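Local coordinates for glyoxalase family protein (Listeria monocytogenes, PDB 2P7P) that probably catalyses the manganese-dependent hydration of the antibiotic fosfomycin, as a member of the fosfomycin resistance family within the glyoxalase superfamily, at residues L5-L10 against G51-I56; N27-Y32 against F46-G51. All blocks are in the same frame, centred on the assembly; numbering follows the deposited sequence.

Contact 1 (L5-L10 against G51-I56); sequences LSHITL and GLWICI. With MN (manganese (II) ion), chain I; SO4 (sulfate ion), chain H.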
ATOM      1  N   LEU A   5      -1.011  -5.938  -9.013  1.00 36.96           N
ATOM      2  CA  LEU A   5      -1.483  -4.740  -8.338  1.00 36.42           C
ATOM      3  C   LEU A   5      -2.200  -3.840  -9.332  1.00 35.97           C
ATOM      4  O   LEU A   5      -1.718  -3.631 -10.441  1.00 37.09           O
ATOM      5  CB  LEU A   5      -0.300  -3.991  -7.734  1.00 34.52           C
ATOM      6  CG  LEU A   5      -0.587  -2.800  -6.827  1.00 36.50           C
ATOM      7  CD1 LEU A   5      -1.386  -3.240  -5.599  1.00 33.29           C
ATOM      8  CD2 LEU A   5       0.744  -2.192  -6.413  1.00 40.26           C
ATOM      9  N   SER A   6      -3.357  -3.318  -8.943  1.00 32.11           N
ATOM     10  CA  SER A   6      -4.093  -2.427  -9.820  1.00 32.41           C
ATOM     11  C   SER A   6      -3.690  -0.988  -9.520  1.00 34.13           C
ATOM     12  O   SER A   6      -3.235  -0.259 -10.402  1.00 37.83           O
ATOM     13  CB  SER A   6      -5.598  -2.587  -9.614  1.00 34.95           C
ATOM     14  OG  SER A   6      -6.315  -1.624 -10.371  1.00 32.21           O
ATOM     15  N   HIS A   7      -3.854  -0.584  -8.267  1.00 30.71           N
ATOM     16  CA  HIS A   7      -3.516   0.770  -7.862  1.00 31.48           C
ATOM     17  C   HIS A   7      -3.684   0.940  -6.364  1.00 32.27           C
ATOM     18  O   HIS A   7      -4.176   0.041  -5.676  1.00 36.73           O
ATOM     19  CB  HIS A   7      -4.422   1.782  -8.578  1.00 31.33           C
ATOM     20  CG  HIS A   7      -5.885   1.590  -8.303  1.00 28.23           C
ATOM     21  ND1 HIS A   7      -6.652   0.652  -8.961  1.00 31.76           N
ATOM     22  CD2 HIS A   7      -6.719   2.222  -7.447  1.00 24.38           C
ATOM     23  CE1 HIS A   7      -7.898   0.718  -8.523  1.00 26.09           C
ATOM     24  NE2 HIS A   7      -7.965   1.663  -7.603  1.00 24.42           N
ATOM     25  N   ILE A   8      -3.267   2.100  -5.872  1.00 28.77           N
ATOM     26  CA  ILE A   8      -3.388   2.452  -4.465  1.00 29.50           C
ATOM     27  C   ILE A   8      -4.054   3.820  -4.435  1.00 32.13           C
ATOM     28  O   ILE A   8      -3.657   4.735  -5.162  1.00 32.54           O
ATOM     29  CB  ILE A   8      -2.013   2.538  -3.774  1.00 30.65           C
ATOM     30  CG1 ILE A   8      -1.362   1.155  -3.738  1.00 28.05           C
ATOM     31  CG2 ILE A   8      -2.166   3.082  -2.365  1.00 27.61           C
ATOM     32  CD1 ILE A   8       0.048   1.165  -3.186  1.00 29.27           C
ATOM     33  N   THR A   9      -5.082   3.951  -3.609  1.00 30.99           N
ATOM     34  CA  THR A   9      -5.808   5.200  -3.499  1.00 26.12           C
ATOM     35  C   THR A   9      -5.642   5.784  -2.112  1.00 28.56           C
ATOM     36  O   THR A   9      -5.896   5.110  -1.122  1.00 27.94           O
ATOM     37  CB  THR A   9      -7.306   4.984  -3.779  1.00 26.61           C
ATOM     38  OG1 THR A   9      -7.499   4.716  -5.173  1.00 23.21           O
ATOM     39  CG2 THR A   9      -8.118   6.205  -3.376  1.00 25.37           C
ATOM     40  N   LEU A  10      -5.216   7.043  -2.048  1.00 28.06           N
ATOM     41  CA  LEU A  10      -5.025   7.739  -0.779  1.00 29.17           C
ATOM     42  C   LEU A  10      -6.005   8.907  -0.671  1.00 30.78           C
ATOM     43  O   LEU A  10      -6.398   9.486  -1.675  1.00 32.81           O
ATOM     44  CB  LEU A  10      -3.593   8.269  -0.675  1.00 29.06           C
ATOM     45  CG  LEU A  10      -2.473   7.238  -0.837  1.00 34.30           C
ATOM     46  CD1 LEU A  10      -1.123   7.914  -0.661  1.00 30.50           C
ATOM     47  CD2 LEU A  10      -2.645   6.126   0.185  1.00 33.54           C
ATOM     48  N   GLY A  51       6.144   2.909 -12.017  1.00 36.05           N
ATOM     49  CA  GLY A  51       5.293   1.829 -12.492  1.00 35.72           C
ATOM     50  C   GLY A  51       3.928   1.760 -11.831  1.00 36.69           C
ATOM     51  O   GLY A  51       2.927   1.446 -12.474  1.00 38.05           O
ATOM     52  N   LEU A  52       3.881   2.066 -10.543  1.00 33.96           N
ATOM     53  CA  LEU A  52       2.635   2.007  -9.798  1.00 34.05           C
ATOM     54  C   LEU A  52       1.621   3.095 -10.124  1.00 34.33           C
ATOM     55  O   LEU A  52       1.966   4.259 -10.305  1.00 38.28           O
ATOM     56  CB  LEU A  52       2.945   2.019  -8.303  1.00 34.37           C
ATOM     57  CG  LEU A  52       3.923   0.908  -7.907  1.00 37.52           C
ATOM     58  CD1 LEU A  52       4.024   0.841  -6.393  1.00 40.37           C
ATOM     59  CD2 LEU A  52       3.444  -0.437  -8.461  1.00 33.46           C
ATOM     60  N   TRP A  53       0.360   2.691 -10.190  1.00 33.78           N
ATOM     61  CA  TRP A  53      -0.748   3.592 -10.464  1.00 33.38           C
ATOM     62  C   TRP A  53      -1.226   4.128  -9.110  1.00 33.81           C
ATOM     63  O   TRP A  53      -1.895   3.427  -8.362  1.00 36.43           O
ATOM     64  CB  TRP A  53      -1.855   2.807 -11.180  1.00 36.99           C
ATOM     65  CG  TRP A  53      -3.108   3.568 -11.499  1.00 46.74           C
ATOM     66  CD1 TRP A  53      -3.274   4.921 -11.490  1.00 49.34           C
ATOM     67  CD2 TRP A  53      -4.372   3.013 -11.912  1.00 50.17           C
ATOM     68  NE1 TRP A  53      -4.557   5.245 -11.868  1.00 50.74           N
ATOM     69  CE2 TRP A  53      -5.251   4.095 -12.133  1.00 50.31           C
ATOM     70  CE3 TRP A  53      -4.842   1.707 -12.116  1.00 48.95           C
ATOM     71  CZ2 TRP A  53      -6.578   3.913 -12.549  1.00 51.10           C
ATOM     72  CZ3 TRP A  53      -6.161   1.528 -12.530  1.00 50.18           C
ATOM     73  CH2 TRP A  53      -7.012   2.625 -12.741  1.00 50.24           C
ATOM     74  N   ILE A  54      -0.851   5.362  -8.786  1.00 31.96           N
ATOM     75  CA  ILE A  54      -1.244   5.980  -7.520  1.00 32.64           C
ATOM     76  C   ILE A  54      -2.363   6.998  -7.754  1.00 33.52           C
ATOM     77  O   ILE A  54      -2.231   7.886  -8.589  1.00 32.91           O
ATOM     78  CB  ILE A  54      -0.046   6.714  -6.859  1.00 34.48           C
ATOM     79  CG1 ILE A  54       1.166   5.779  -6.768  1.00 32.51           C
ATOM     80  CG2 ILE A  54      -0.432   7.217  -5.471  1.00 30.94           C
ATOM     81  CD1 ILE A  54       0.953   4.555  -5.892  1.00 34.52           C
ATOM     82  N   CYS A  55      -3.463   6.860  -7.022  1.00 35.32           N
ATOM     83  CA  CYS A  55      -4.591   7.776  -7.153  1.00 36.15           C
ATOM     84  C   CYS A  55      -4.766   8.580  -5.883  1.00 34.67           C
ATOM     85  O   CYS A  55      -4.674   8.044  -4.781  1.00 36.47           O
ATOM     86  CB  CYS A  55      -5.886   7.008  -7.430  1.00 40.34           C
ATOM     87  SG  CYS A  55      -5.871   6.050  -8.956  1.00 50.42           S
ATOM     88  N   ILE A  56      -5.022   9.874  -6.039  1.00 33.51           N
ATOM     89  CA  ILE A  56      -5.222  10.753  -4.899  1.00 32.40           C
ATOM     90  C   ILE A  56      -6.599  11.378  -5.013  1.00 32.86           C
ATOM     91  O   ILE A  56      -6.981  11.858  -6.076  1.00 35.69           O
ATOM     92  CB  ILE A  56      -4.170  11.878  -4.860  1.00 33.20           C
ATOM     93  CG1 ILE A  56      -2.762  11.279  -4.819  1.00 35.64           C
ATOM     94  CG2 ILE A  56      -4.391  12.758  -3.644  1.00 33.62           C
ATOM     95  CD1 ILE A  56      -2.464  10.468  -3.575  1.00 35.30           C
TER
HETATM   96 MN    MN I1001      -9.939   2.062  -6.500  1.00 40.27          MN
HETATM   97  S   SO4 H6002     -10.047   5.221  -7.741  1.00 50.20           S
HETATM   98  O1  SO4 H6002      -9.229   4.096  -7.268  1.00 55.10           O
HETATM   99  O2  SO4 H6002      -9.202   6.434  -7.777  1.00 54.65           O
HETATM  100  O3  SO4 H6002     -10.559   4.948  -9.094  1.00 50.00           O
HETATM  101  O4  SO4 H6002     -11.185   5.406  -6.819  1.00 48.92           O
HETATM  102  O   HOH W   1      -0.486  -0.100  -9.908  1.00 35.10           O
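His-7 ligates manganese while its ring leans on Trp-53 of the adjacent strand. Its NE2 lies 2.3 Å from the manganese ion, and one edge of the imidazole is directed at the indole's six-membered ring, the planes inclined at 50° in an edge-to-face pair. The His-7 CB sits over the same indole face, so the two side chains run alongside each other. With CG between the backbone N and the carbonyl carbon (chi1 59°), the usually disfavoured setting, His-7 turns an edge of its imidazole to the indole face. ND1 also holds the rotation of the ring, donating near its plane to Ser-6 OG at 2.7 Å. That bond leaves NE2 for the metal and would probably make it a stronger donor.

A sulfate ion, probably from the crystallisation liquor, binds the manganese through O1, and the same oxygen accepts a hydrogen bond from Thr-9 OG1 at 2.8 Å. Cys-55 CB lies beside sulfate O2. Beneath these groups the backbones pair in parallel, Cys-55 N giving Ile-8 O an almost straight bond of 2.8 Å, while a water bridges Ser-6 O and Trp-53 N where the strands diverge. Ile-8 and Leu-10 turn to the other face, against Ile-54 and Ile-56. Glu-118 of the second subunit binds the same manganese, so the site is shared between subunits, consistent with the metal site of glyoxalase-superfamily dimers.

Contact 2 (N27-Y32 against F46-G51); sequences NAEEIY and FFLIAG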
ATOM      1  N   ASN A  27       8.929  12.111  -7.949  1.00 27.29           N
ATOM      2  CA  ASN A  27       8.981  12.373  -9.384  1.00 27.74           C
ATOM      3  C   ASN A  27       7.701  11.856 -10.022  1.00 24.65           C
ATOM      4  O   ASN A  27       7.697  11.416 -11.167  1.00 25.20           O
ATOM      5  CB  ASN A  27      10.193  11.676  -9.995  1.00 27.90           C
ATOM      6  CG  ASN A  27      11.504  12.296  -9.546  1.00 35.36           C
ATOM      7  OD1 ASN A  27      11.659  12.663  -8.381  1.00 39.39           O
ATOM      8  ND2 ASN A  27      12.460  12.411 -10.469  1.00 33.72           N
ATOM      9  N   ALA A  28       6.611  11.929  -9.267  1.00 25.56           N
ATOM     10  CA  ALA A  28       5.321  11.439  -9.732  1.00 28.25           C
ATOM     11  C   ALA A  28       4.898  12.037 -11.063  1.00 33.22           C
ATOM     12  O   ALA A  28       4.963  13.250 -11.261  1.00 35.94           O
ATOM     13  CB  ALA A  28       4.257  11.700  -8.688  1.00 21.65           C
ATOM     14  N   GLU A  29       4.457  11.171 -11.971  1.00 34.76           N
ATOM     15  CA  GLU A  29       4.011  11.590 -13.286  1.00 33.30           C
ATOM     16  C   GLU A  29       2.489  11.675 -13.325  1.00 34.46           C
ATOM     17  O   GLU A  29       1.808  10.652 -13.336  1.00 32.21           O
ATOM     18  CB  GLU A  29       4.476  10.586 -14.336  1.00 38.12           C
ATOM     19  CG  GLU A  29       4.452  11.146 -15.745  1.00 44.66           C
ATOM     20  CD  GLU A  29       4.580  10.079 -16.802  1.00 47.62           C
ATOM     21  OE1 GLU A  29       5.381   9.138 -16.608  1.00 50.09           O
ATOM     22  OE2 GLU A  29       3.881  10.192 -17.833  1.00 47.46           O
ATOM     23  N   GLU A  30       1.952  12.891 -13.349  1.00 34.26           N
ATOM     24  CA  GLU A  30       0.505  13.060 -13.394  1.00 35.72           C
ATOM     25  C   GLU A  30      -0.027  12.638 -14.763  1.00 35.52           C
ATOM     26  O   GLU A  30       0.421  13.132 -15.798  1.00 35.15           O
ATOM     27  CB  GLU A  30       0.125  14.512 -13.090  1.00 33.03           C
ATOM     28  CG  GLU A  30      -1.376  14.771 -13.084  1.00 40.90           C
ATOM     29  CD  GLU A  30      -1.748  16.091 -12.426  1.00 44.86           C
ATOM     30  OE1 GLU A  30      -2.854  16.611 -12.697  1.00 47.70           O
ATOM     31  OE2 GLU A  30      -0.942  16.604 -11.626  1.00 45.05           O
ATOM     32  N   ILE A  31      -0.975  11.705 -14.762  1.00 36.49           N
ATOM     33  CA  ILE A  31      -1.548  11.216 -16.003  1.00 36.57           C
ATOM     34  C   ILE A  31      -3.049  11.430 -16.039  1.00 36.01           C
ATOM     35  O   ILE A  31      -3.703  11.053 -17.012  1.00 37.22           O
ATOM     36  CB  ILE A  31      -1.318   9.701 -16.199  1.00 40.57           C
ATOM     37  CG1 ILE A  31      -0.028   9.243 -15.511  1.00 41.98           C
ATOM     38  CG2 ILE A  31      -1.267   9.394 -17.691  1.00 41.41           C
ATOM     39  CD1 ILE A  31       1.249   9.671 -16.199  1.00 43.47           C
ATOM     40  N   TYR A  32      -3.600  12.026 -14.988  1.00 34.83           N
ATOM     41  CA  TYR A  32      -5.043  12.245 -14.948  1.00 35.21           C
ATOM     42  C   TYR A  32      -5.486  13.235 -13.881  1.00 33.27           C
ATOM     43  O   TYR A  32      -5.013  13.207 -12.750  1.00 31.57           O
ATOM     44  CB  TYR A  32      -5.765  10.914 -14.721  1.00 38.70           C
ATOM     45  CG  TYR A  32      -7.258  11.061 -14.630  1.00 41.50           C
ATOM     46  CD1 TYR A  32      -8.037  11.184 -15.779  1.00 43.85           C
ATOM     47  CD2 TYR A  32      -7.895  11.128 -13.389  1.00 43.74           C
ATOM     48  CE1 TYR A  32      -9.416  11.374 -15.695  1.00 48.02           C
ATOM     49  CE2 TYR A  32      -9.269  11.318 -13.293  1.00 45.31           C
ATOM     50  CZ  TYR A  32     -10.023  11.441 -14.447  1.00 48.85           C
ATOM     51  OH  TYR A  32     -11.381  11.635 -14.353  1.00 54.10           O
ATOM     52  N   PHE A  46      -4.602  11.120 -10.829  1.00 34.85           N
ATOM     53  CA  PHE A  46      -3.907   9.848 -10.917  1.00 35.57           C
ATOM     54  C   PHE A  46      -2.459  10.082 -11.307  1.00 36.51           C
ATOM     55  O   PHE A  46      -2.160  10.888 -12.186  1.00 35.28           O
ATOM     56  CB  PHE A  46      -4.594   8.949 -11.948  1.00 34.18           C
ATOM     57  CG  PHE A  46      -6.037   8.651 -11.627  1.00 36.48           C
ATOM     58  CD1 PHE A  46      -6.860   8.048 -12.567  1.00 32.12           C
ATOM     59  CD2 PHE A  46      -6.570   8.971 -10.373  1.00 37.87           C
ATOM     60  CE1 PHE A  46      -8.197   7.766 -12.265  1.00 39.11           C
ATOM     61  CE2 PHE A  46      -7.906   8.693 -10.060  1.00 39.00           C
ATOM     62  CZ  PHE A  46      -8.720   8.091 -11.006  1.00 36.12           C
ATOM     63  N   PHE A  47      -1.556   9.376 -10.644  1.00 37.04           N
ATOM     64  CA  PHE A  47      -0.145   9.524 -10.936  1.00 36.81           C
ATOM     65  C   PHE A  47       0.510   8.183 -11.205  1.00 36.99           C
ATOM     66  O   PHE A  47      -0.026   7.133 -10.864  1.00 38.26           O
ATOM     67  CB  PHE A  47       0.575  10.194  -9.765  1.00 31.81           C
ATOM     68  CG  PHE A  47      -0.056  11.476  -9.312  1.00 29.30           C
ATOM     69  CD1 PHE A  47      -1.094  11.467  -8.386  1.00 31.45           C
ATOM     70  CD2 PHE A  47       0.402  12.695  -9.792  1.00 28.78           C
ATOM     71  CE1 PHE A  47      -1.670  12.658  -7.935  1.00 29.46           C
ATOM     72  CE2 PHE A  47      -0.164  13.895  -9.353  1.00 30.38           C
ATOM     73  CZ  PHE A  47      -1.204  13.877  -8.419  1.00 30.93           C
ATOM     74  N   LEU A  48       1.669   8.236 -11.846  1.00 36.16           N
ATOM     75  CA  LEU A  48       2.452   7.051 -12.119  1.00 33.04           C
ATOM     76  C   LEU A  48       3.728   7.253 -11.314  1.00 34.50           C
ATOM     77  O   LEU A  48       4.498   8.172 -11.578  1.00 33.26           O
ATOM     78  CB  LEU A  48       2.805   6.945 -13.597  1.00 35.40           C
ATOM     79  CG  LEU A  48       2.018   5.987 -14.489  1.00 41.73           C
ATOM     80  CD1 LEU A  48       2.742   5.898 -15.826  1.00 40.81           C
ATOM     81  CD2 LEU A  48       1.919   4.599 -13.855  1.00 36.69           C
ATOM     82  N   ILE A  49       3.936   6.415 -10.309  1.00 35.80           N
ATOM     83  CA  ILE A  49       5.133   6.514  -9.492  1.00 35.44           C
ATOM     84  C   ILE A  49       5.850   5.178  -9.591  1.00 37.30           C
ATOM     85  O   ILE A  49       5.403   4.177  -9.029  1.00 39.46           O
ATOM     86  CB  ILE A  49       4.772   6.829  -8.030  1.00 33.80           C
ATOM     87  CG1 ILE A  49       4.130   8.215  -7.957  1.00 33.54           C
ATOM     88  CG2 ILE A  49       6.009   6.745  -7.155  1.00 33.57           C
ATOM     89  CD1 ILE A  49       3.626   8.597  -6.593  1.00 32.79           C
ATOM     90  N   ALA A  50       6.949   5.171 -10.337  1.00 38.69           N
ATOM     91  CA  ALA A  50       7.750   3.971 -10.548  1.00 37.60           C
ATOM     92  C   ALA A  50       6.891   2.768 -10.926  1.00 36.48           C
ATOM     93  O   ALA A  50       6.909   1.740 -10.245  1.00 35.56           O
ATOM     94  CB  ALA A  50       8.571   3.660  -9.299  1.00 36.58           C
ATOM     95  N   GLY A  51       6.144   2.909 -12.017  1.00 36.05           N
ATOM     96  CA  GLY A  51       5.293   1.829 -12.492  1.00 35.72           C
ATOM     97  C   GLY A  51       3.928   1.760 -11.831  1.00 36.69           C
ATOM     98  O   GLY A  51       2.927   1.446 -12.474  1.00 38.05           O
TER
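Tyr-32 and Phe-46 lie side by side and point the same way from neighbouring antiparallel strands, an aromatic pair whose planes are inclined at 32°. Tyr-32 CD2 stands over one face of the Phe-46 ring, displaced toward its rim, and comes within 3.4 Å of Phe-46 CD1. Tyr-32 swings CG opposite its backbone N (chi1 178°), whereas Phe-46 has CG opposite its carbonyl carbon, and these different torsions set the rings alongside each other. At the classic beta bulge underlying this pairing, Phe-46 O accepts a bond of 3.0 Å from Ile-31 N and a weaker, more bent one from Tyr-32 N, while Phe-46 N donates to Tyr-32 O; the extra residue brings Tyr-32 opposite Phe-46.

Farther along, Glu-29 and Leu-48 form a hydrogen-bonded pair in which Leu-48 N reaches Glu-29 O at 2.8 Å. Ile-31, in the bulge, lays CG1 and CD1 against Leu-48, with CG1 4.0 Å from Leu-48 CG.

The Phe-47 ring rises from the other face. Glu-30, extended, passes obliquely beside it, with OE2 3.6 Å from Phe-47 CE2 and the carboxylate turned 75° from the ring plane. Ala-28 follows, its CB lying 3.6 Å from Ile-49 CG1. Helix 15-25 covers this side through Leu-22 and Thr-19, whereas Leu-128 and Leu-124 of the second subunit pack on Ile-31, Tyr-32 and Leu-48. Backbone bonds thus hold the hairpin; Ala-28, Phe-47 and Ile-49 are buried, the Tyr-32 face is mixed, and Glu-30 adds a long, weak ion pair to Lys-45. The Phe-46 side chain comes within about 3 Å of a bound sulfate and about 4 Å of the Glu-44 side chain, the likely proton acceptor, so its ring probably gives the active site an apolar wall.

The two contacts are the outer seams of one four-stranded mixed sheet, their centres 9 Å apart. Across it the strands run 4-12, 52-58, 44-49 and 29-33, so the seam between 52-58 and 44-49 separates them; contact 1 is parallel, while the middle seam and contact 2 are both antiparallel. Along the chain, contact 2 follows 5-10 and runs up to Gly-51, which it shares with 51-56. In the middle seam Cys-55 SG packs 3.3 Å from Phe-46 CD2, and the Phe-46 and Trp-53 rings meet edge-to-face. That seam joins the bulged hairpin to the manganese-binding side of the sheet, and both contacts also border the second subunit.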